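Local coordinates for uncharacterized protein (Chaetomium thermophilum, PDB 3LPZ) that probably works in the Get pathway of tail-anchored protein biogenesis, as an alpha-solenoid Get4 protein that binds Get5, at residues A[187-201]-A[280-292]. Residues are numbered along the deposited sequence; the frame is centred on the assembly and turned at random. Where two conformers were deposited one is given.
Sequences PLYCARAVLPYLLVA and IWDTALELIAEMY
Leu195 lays its CD1 methyl over one face of the Trp281 indole, a CH-pi contact 4.2 Å from the five-membered ring's centroid. Ala191 CB comes obliquely at the six-membered part of the indole, 3.4 Å from Trp281 CZ2. At the indole's edge, in its plane, a water accepts from Trp281 NE1 and donates to Leu188 O, bridging side chain to backbone. The other methyl of Leu195, CD2, meets Ile288 CD1, the two side chains crossing at about a right angle. Leu199 has CG anti to its carbonyl carbon (chi1 -67°), which brings CD2 back across to Leu287 CB at 3.6 Å. At the far end a hydrogen bond joins the apolar packing: Tyr292 OH donates to Leu198 O over 2.6 Å, in the carbonyl plane and on a lone pair. That oxygen also accepts from Ala201 N in the Schellman motif closing the helix, so a phenylalanine in place of Tyr292 would probably leave Leu198 O without its donor from helix 282-293, with Ala201 N remaining, though the ring could still pack on Leu198. The two helices, inclined at 42°, illustrate apolar packing between non-successive helices of an alpha-solenoid; helix 243-256 backs both, touching Pro187, Trp281 and Tyr292, while helix 203-220 meets Leu198 and Tyr292.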
# COMPACT_ATOMS: atom_id res chain seq x y z
N PRO A 187 -5.55 -11.72 -15.80
CA PRO A 187 -4.36 -10.86 -15.98
C PRO A 187 -4.53 -9.45 -15.42
O PRO A 187 -3.54 -8.84 -15.02
CB PRO A 187 -4.19 -10.79 -17.51
CG PRO A 187 -5.08 -11.95 -18.06
CD PRO A 187 -6.18 -12.09 -17.09
N LEU A 188 -5.76 -8.94 -15.40
CA LEU A 188 -6.03 -7.59 -14.87
C LEU A 188 -5.77 -7.51 -13.36
O LEU A 188 -5.23 -6.54 -12.87
CB LEU A 188 -7.46 -7.15 -15.18
CG LEU A 188 -7.81 -6.56 -16.56
CD1 LEU A 188 -6.97 -7.07 -17.71
CD2 LEU A 188 -9.34 -6.66 -16.83
N TYR A 189 -6.16 -8.55 -12.64
CA TYR A 189 -5.94 -8.58 -11.20
C TYR A 189 -4.51 -8.91 -10.89
O TYR A 189 -3.93 -8.35 -9.94
CB TYR A 189 -6.92 -9.54 -10.52
CG TYR A 189 -8.34 -8.99 -10.60
CD1 TYR A 189 -8.79 -8.04 -9.68
CD2 TYR A 189 -9.19 -9.37 -11.64
CE1 TYR A 189 -10.09 -7.50 -9.77
CE2 TYR A 189 -10.49 -8.84 -11.74
CZ TYR A 189 -10.92 -7.91 -10.80
OH TYR A 189 -12.18 -7.39 -10.91
N CYS A 190 -3.90 -9.76 -11.71
CA CYS A 190 -2.48 -10.03 -11.54
C CYS A 190 -1.68 -8.73 -11.69
O CYS A 190 -0.78 -8.46 -10.88
CB CYS A 190 -2.01 -11.12 -12.52
SG CYS A 190 -0.34 -11.67 -12.19
N ALA A 191 -2.03 -7.93 -12.71
CA ALA A 191 -1.35 -6.67 -12.99
C ALA A 191 -1.47 -5.68 -11.84
O ALA A 191 -0.52 -5.00 -11.56
CB ALA A 191 -1.83 -6.04 -14.29
N ARG A 192 -2.62 -5.64 -11.16
CA ARG A 192 -2.79 -4.79 -9.96
C ARG A 192 -1.87 -5.17 -8.80
O ARG A 192 -1.60 -4.33 -7.94
CB ARG A 192 -4.26 -4.78 -9.49
CG ARG A 192 -5.22 -4.17 -10.54
CD ARG A 192 -6.66 -4.02 -9.97
NE ARG A 192 -6.75 -2.90 -9.02
CZ ARG A 192 -6.81 -1.62 -9.37
NH1 ARG A 192 -6.79 -1.25 -10.66
NH2 ARG A 192 -6.91 -0.68 -8.43
N ALA A 193 -1.40 -6.43 -8.77
CA ALA A 193 -0.45 -6.87 -7.72
C ALA A 193 0.99 -6.77 -8.16
O ALA A 193 1.87 -6.74 -7.30
CB ALA A 193 -0.71 -8.32 -7.32
N VAL A 194 1.23 -6.78 -9.47
CA VAL A 194 2.60 -6.85 -10.02
C VAL A 194 3.13 -5.50 -10.47
O VAL A 194 4.22 -5.11 -10.04
CB VAL A 194 2.69 -7.85 -11.20
CG1 VAL A 194 4.04 -7.72 -11.91
CG2 VAL A 194 2.47 -9.27 -10.69
N LEU A 195 2.37 -4.80 -11.31
CA LEU A 195 2.81 -3.51 -11.86
C LEU A 195 3.13 -2.46 -10.81
O LEU A 195 4.14 -1.79 -10.93
CB LEU A 195 1.83 -2.97 -12.92
CG LEU A 195 1.58 -3.94 -14.10
CD1 LEU A 195 0.70 -3.30 -15.14
CD2 LEU A 195 2.92 -4.48 -14.78
N PRO A 196 2.27 -2.30 -9.78
CA PRO A 196 2.61 -1.27 -8.77
C PRO A 196 3.95 -1.51 -8.07
O PRO A 196 4.64 -0.52 -7.73
CB PRO A 196 1.41 -1.34 -7.78
CG PRO A 196 0.25 -1.74 -8.66
CD PRO A 196 0.89 -2.80 -9.59
N TYR A 197 4.32 -2.77 -7.82
CA TYR A 197 5.65 -3.05 -7.25
C TYR A 197 6.78 -2.67 -8.19
O TYR A 197 7.79 -2.13 -7.72
CB TYR A 197 5.80 -4.50 -6.79
CG TYR A 197 5.09 -4.77 -5.49
CD1 TYR A 197 5.40 -4.04 -4.33
CD2 TYR A 197 4.11 -5.76 -5.40
CE1 TYR A 197 4.75 -4.30 -3.10
CE2 TYR A 197 3.46 -6.05 -4.18
CZ TYR A 197 3.78 -5.29 -3.05
OH TYR A 197 3.12 -5.55 -1.87
N LEU A 198 6.62 -2.95 -9.49
CA LEU A 198 7.60 -2.49 -10.48
C LEU A 198 7.71 -0.96 -10.47
O LEU A 198 8.81 -0.42 -10.51
CB LEU A 198 7.25 -2.98 -11.90
CG LEU A 198 7.41 -4.47 -12.17
CD1 LEU A 198 7.02 -4.80 -13.63
CD2 LEU A 198 8.82 -4.96 -11.81
N LEU A 199 6.57 -0.27 -10.38
CA LEU A 199 6.56 1.20 -10.33
C LEU A 199 7.28 1.83 -9.13
O LEU A 199 7.74 2.96 -9.22
CB LEU A 199 5.12 1.74 -10.41
CG LEU A 199 4.40 1.51 -11.75
CD1 LEU A 199 2.92 2.01 -11.64
CD2 LEU A 199 5.11 2.19 -12.90
N VAL A 200 7.35 1.13 -8.00
CA VAL A 200 8.12 1.64 -6.84
C VAL A 200 9.47 0.92 -6.76
O VAL A 200 10.07 0.83 -5.69
CB VAL A 200 7.32 1.52 -5.50
CG1 VAL A 200 6.09 2.42 -5.56
CG2 VAL A 200 6.91 0.05 -5.20
N ALA A 201 9.90 0.38 -7.90
CA ALA A 201 11.25 -0.17 -8.08
C ALA A 201 11.52 -1.33 -7.13
O ALA A 201 12.62 -1.46 -6.58
CB ALA A 201 12.30 0.96 -7.90
N ILE A 280 -5.86 1.32 -19.67
CA ILE A 280 -5.68 1.22 -18.21
C ILE A 280 -4.26 0.88 -17.77
O ILE A 280 -3.93 1.08 -16.60
CB ILE A 280 -6.69 0.26 -17.49
CG1 ILE A 280 -6.51 -1.19 -17.98
CG2 ILE A 280 -8.16 0.82 -17.56
CD1 ILE A 280 -7.31 -2.25 -17.16
N TRP A 281 -3.44 0.34 -18.66
CA TRP A 281 -2.02 0.07 -18.31
C TRP A 281 -1.03 1.07 -18.91
O TRP A 281 0.18 0.91 -18.72
CB TRP A 281 -1.56 -1.33 -18.72
CG TRP A 281 -2.25 -2.49 -18.05
CD1 TRP A 281 -3.22 -2.44 -17.07
CD2 TRP A 281 -2.02 -3.88 -18.32
NE1 TRP A 281 -3.61 -3.73 -16.72
CE2 TRP A 281 -2.89 -4.63 -17.47
CE3 TRP A 281 -1.18 -4.57 -19.20
CZ2 TRP A 281 -2.93 -6.02 -17.48
CZ3 TRP A 281 -1.21 -5.97 -19.20
CH2 TRP A 281 -2.08 -6.68 -18.35
N ASP A 282 -1.52 2.07 -19.65
CA ASP A 282 -0.66 2.90 -20.51
C ASP A 282 0.38 3.68 -19.71
O ASP A 282 1.56 3.66 -20.04
CB ASP A 282 -1.49 3.91 -21.32
CG ASP A 282 -2.19 3.30 -22.51
OD1 ASP A 282 -1.88 2.14 -22.90
OD2 ASP A 282 -3.06 4.01 -23.07
N THR A 283 -0.07 4.38 -18.67
CA THR A 283 0.86 5.18 -17.86
C THR A 283 1.86 4.29 -17.10
O THR A 283 3.07 4.62 -17.03
CB THR A 283 0.10 6.10 -16.89
OG1 THR A 283 -0.71 6.98 -17.66
CG2 THR A 283 1.06 6.94 -16.05
N ALA A 284 1.37 3.18 -16.56
CA ALA A 284 2.22 2.19 -15.90
C ALA A 284 3.30 1.66 -16.85
O ALA A 284 4.46 1.54 -16.47
CB ALA A 284 1.40 1.03 -15.34
N LEU A 285 2.91 1.31 -18.08
CA LEU A 285 3.86 0.71 -19.02
C LEU A 285 4.89 1.73 -19.49
O LEU A 285 6.05 1.40 -19.66
CB LEU A 285 3.14 0.09 -20.22
CG LEU A 285 2.42 -1.21 -19.89
CD1 LEU A 285 1.58 -1.66 -21.06
CD2 LEU A 285 3.42 -2.32 -19.44
N GLU A 286 4.45 2.97 -19.68
CA GLU A 286 5.37 4.08 -20.01
C GLU A 286 6.42 4.29 -18.93
O GLU A 286 7.60 4.44 -19.23
CB GLU A 286 4.59 5.37 -20.16
CG GLU A 286 3.95 5.53 -21.51
CD GLU A 286 3.17 6.82 -21.61
OE1 GLU A 286 3.63 7.85 -21.06
OE2 GLU A 286 2.10 6.78 -22.23
N LEU A 287 5.98 4.30 -17.68
CA LEU A 287 6.92 4.49 -16.55
C LEU A 287 7.88 3.31 -16.42
O LEU A 287 9.07 3.50 -16.18
CB LEU A 287 6.18 4.74 -15.24
CG LEU A 287 5.76 6.19 -15.01
CD1 LEU A 287 4.86 6.29 -13.80
CD2 LEU A 287 6.97 7.12 -14.83
N ILE A 288 7.35 2.10 -16.61
CA ILE A 288 8.16 0.89 -16.62
C ILE A 288 9.20 0.87 -17.76
O ILE A 288 10.35 0.54 -17.53
CB ILE A 288 7.24 -0.37 -16.65
CG1 ILE A 288 6.58 -0.57 -15.26
CG2 ILE A 288 8.02 -1.64 -17.11
CD1 ILE A 288 5.42 -1.56 -15.23
N ALA A 289 8.78 1.23 -18.99
CA ALA A 289 9.72 1.38 -20.12
C ALA A 289 10.84 2.39 -19.83
O ALA A 289 11.99 2.17 -20.20
CB ALA A 289 8.99 1.79 -21.43
N GLU A 290 10.49 3.50 -19.19
CA GLU A 290 11.51 4.44 -18.74
C GLU A 290 12.42 3.88 -17.64
O GLU A 290 13.65 3.94 -17.77
CB GLU A 290 10.87 5.76 -18.32
CG GLU A 290 11.86 6.91 -18.05
CD GLU A 290 11.13 8.19 -17.65
OE1 GLU A 290 10.81 8.36 -16.45
OE2 GLU A 290 10.85 9.01 -18.53
N MET A 291 11.83 3.31 -16.59
CA MET A 291 12.58 2.84 -15.42
C MET A 291 13.54 1.68 -15.72
O MET A 291 14.67 1.66 -15.23
CB MET A 291 11.63 2.41 -14.31
CG MET A 291 10.82 3.53 -13.73
SD MET A 291 9.59 2.93 -12.57
CE MET A 291 10.60 2.68 -11.10
N TYR A 292 13.09 0.72 -16.52
CA TYR A 292 13.83 -0.53 -16.70
C TYR A 292 14.52 -0.69 -18.05
O TYR A 292 15.41 -1.54 -18.22
CB TYR A 292 12.89 -1.74 -16.45
CG TYR A 292 12.38 -1.75 -15.02
CD1 TYR A 292 13.16 -2.25 -13.99
CD2 TYR A 292 11.12 -1.19 -14.71
CE1 TYR A 292 12.70 -2.24 -12.65
CE2 TYR A 292 10.65 -1.17 -13.37
CZ TYR A 292 11.45 -1.68 -12.35
OH TYR A 292 10.99 -1.66 -11.04
O HOH W 1 -5.33 -4.16 -14.38